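Local coordinates for kelch-like protein 7 (Homo sapiens, PDB 3II7) that serves as the substrate-specific adapter of a BTB-CUL3-RBX1 E3 ubiquitin ligase, this chain being the adapter's kelch-repeat domain, at residues V57-G62 and M72-V77. Sequence-based numbering, arbitrary orientation.
Sequences VVYILG and MDCYNV
The Tyr59 ring is flanked by two sulfurs from the neighbouring strand. Cys74 SG lies 3.5 Å from Tyr59 CD1, and Met72 SD approaches that carbon at 3.8 Å from the opposite side of the ring plane. Both sulfur-aromatic contacts are oblique. Met72 bends at chi3 (71°), which brings its CE close to Tyr59 CD1 as well. Val57 CG1 packs on the ring face on the Cys74 side, toward the rim, and touches Cys74 CB at 3.8 Å. Leu61 runs beside Met72, pointing the same way, with its CD2 against SD. On the face that carries Val58, Ile60, Asp73 and Tyr75, the side chains of Val58 and Val77, just past the strand, cross at about a right angle, with Val58 CG2 4.0 Å from Val77 CG1. Four backbone hydrogen bonds join the antiparallel strands, reciprocal between Val58 and Tyr75 and between Ile60 and Asp73. Asp73 forms salt bridges to Arg71 and Arg46. This hairpin makes up the two middle strands of a four-stranded kelch propeller blade, between strands 50-54 and 81-86. Adjoining blades meet strand 57-61 on each face: Tyr59 and Leu61 pack on strand 103-107, Val58 and Ile60 on strand 290-295.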
loop_
_atom_site.group_PDB
_atom_site.type_symbol
_atom_site.label_atom_id
_atom_site.label_comp_id
_atom_site.label_asym_id
_atom_site.label_seq_id
_atom_site.Cartn_x
_atom_site.Cartn_y
_atom_site.Cartn_z
ATOM N N VAL A 57 14.639 6.408 3.306
ATOM C CA VAL A 57 14.768 5.437 2.217
ATOM C C VAL A 57 13.418 4.842 1.816
ATOM O O VAL A 57 12.653 4.350 2.687
ATOM C CB VAL A 57 15.740 4.299 2.605
ATOM C CG1 VAL A 57 15.918 3.304 1.421
ATOM C CG2 VAL A 57 17.099 4.873 3.020
ATOM N N VAL A 58 13.142 4.862 0.494
ATOM C CA VAL A 58 12.028 4.099 -0.104
ATOM C C VAL A 58 12.590 2.766 -0.549
ATOM O O VAL A 58 13.559 2.724 -1.322
ATOM C CB VAL A 58 11.409 4.790 -1.307
ATOM C CG1 VAL A 58 10.311 3.904 -1.922
ATOM C CG2 VAL A 58 10.822 6.200 -0.947
ATOM N N TYR A 59 12.012 1.676 -0.030
ATOM C CA TYR A 59 12.376 0.314 -0.445
ATOM C C TYR A 59 11.328 -0.202 -1.403
ATOM O O TYR A 59 10.097 -0.151 -1.100
ATOM C CB TYR A 59 12.444 -0.616 0.768
ATOM C CG TYR A 59 13.505 -0.217 1.755
ATOM C CD1 TYR A 59 14.773 -0.791 1.717
ATOM C CD2 TYR A 59 13.250 0.728 2.714
ATOM C CE1 TYR A 59 15.751 -0.423 2.620
ATOM C CE2 TYR A 59 14.209 1.097 3.650
ATOM C CZ TYR A 59 15.466 0.527 3.596
ATOM O OH TYR A 59 16.420 0.901 4.492
ATOM N N ILE A 60 11.794 -0.681 -2.560
ATOM C CA ILE A 60 10.927 -1.285 -3.575
ATOM C C ILE A 60 11.285 -2.754 -3.641
ATOM O O ILE A 60 12.466 -3.118 -3.875
ATOM C CB ILE A 60 11.117 -0.621 -4.930
ATOM C CG1 ILE A 60 10.617 0.822 -4.861
ATOM C CG2 ILE A 60 10.326 -1.402 -6.059
ATOM C CD1 ILE A 60 10.859 1.633 -6.080
ATOM N N LEU A 61 10.301 -3.602 -3.374
ATOM C CA LEU A 61 10.574 -5.033 -3.204
ATOM C C LEU A 61 9.464 -5.913 -3.785
ATOM O O LEU A 61 8.321 -5.470 -3.957
ATOM C CB LEU A 61 10.854 -5.328 -1.714
ATOM C CG LEU A 61 9.764 -4.925 -0.724
ATOM C CD1 LEU A 61 8.678 -5.984 -0.658
ATOM C CD2 LEU A 61 10.379 -4.684 0.644
ATOM N N GLY A 62 9.828 -7.159 -4.115
ATOM C CA GLY A 62 8.888 -8.102 -4.687
ATOM C C GLY A 62 8.543 -7.786 -6.128
ATOM O O GLY A 62 9.207 -6.952 -6.798
ATOM N N MET A 72 16.121 -5.850 -4.037
ATOM C CA MET A 72 15.350 -4.732 -3.442
ATOM C C MET A 72 16.034 -3.457 -3.869
ATOM O O MET A 72 17.228 -3.288 -3.639
ATOM C CB MET A 72 15.382 -4.859 -1.896
ATOM C CG MET A 72 14.733 -3.764 -1.118
ATOM S SD MET A 72 14.342 -4.371 0.555
ATOM C CE MET A 72 15.977 -4.487 1.259
ATOM N N ASP A 73 15.296 -2.575 -4.521
ATOM C CA ASP A 73 15.860 -1.289 -4.956
ATOM C C ASP A 73 15.484 -0.216 -3.950
ATOM O O ASP A 73 14.339 -0.168 -3.477
ATOM C CB ASP A 73 15.400 -0.974 -6.364
ATOM C CG ASP A 73 15.973 -1.930 -7.377
ATOM O OD1 ASP A 73 17.173 -2.323 -7.235
ATOM O OD2 ASP A 73 15.224 -2.323 -8.319
ATOM N N CYS A 74 16.452 0.617 -3.598
ATOM C CA CYS A 74 16.308 1.542 -2.476
ATOM C C CYS A 74 16.617 2.939 -2.951
ATOM O O CYS A 74 17.673 3.177 -3.575
ATOM C CB CYS A 74 17.248 1.157 -1.359
ATOM S SG CYS A 74 17.192 -0.597 -0.851
ATOM N N TYR A 75 15.732 3.865 -2.636
ATOM C CA TYR A 75 15.924 5.256 -3.017
ATOM C C TYR A 75 16.086 6.111 -1.784
ATOM O O TYR A 75 15.146 6.224 -0.976
ATOM C CB TYR A 75 14.748 5.727 -3.822
ATOM C CG TYR A 75 14.824 7.178 -4.231
ATOM C CD1 TYR A 75 15.824 7.625 -5.099
ATOM C CD2 TYR A 75 13.876 8.108 -3.772
ATOM C CE1 TYR A 75 15.885 8.968 -5.483
ATOM C CE2 TYR A 75 13.924 9.456 -4.178
ATOM C CZ TYR A 75 14.925 9.866 -5.019
ATOM O OH TYR A 75 15.002 11.164 -5.389
ATOM N N ASN A 76 17.274 6.693 -1.628
ATOM C CA ASN A 76 17.533 7.612 -0.558
ATOM C C ASN A 76 16.979 8.990 -0.967
ATOM O O ASN A 76 17.478 9.628 -1.910
ATOM C CB ASN A 76 19.015 7.687 -0.237
ATOM C CG ASN A 76 19.288 8.559 0.971
ATOM O OD1 ASN A 76 18.917 9.724 0.988
ATOM N ND2 ASN A 76 19.900 7.977 2.012
ATOM N N VAL A 77 15.938 9.428 -0.292
ATOM C CA VAL A 77 15.215 10.648 -0.691
ATOM C C VAL A 77 16.005 11.939 -0.476
ATOM O O VAL A 77 15.795 12.928 -1.193
ATOM C CB VAL A 77 13.856 10.773 0.035
ATOM C CG1 VAL A 77 12.966 9.532 -0.258
ATOM C CG2 VAL A 77 14.050 11.035 1.529
#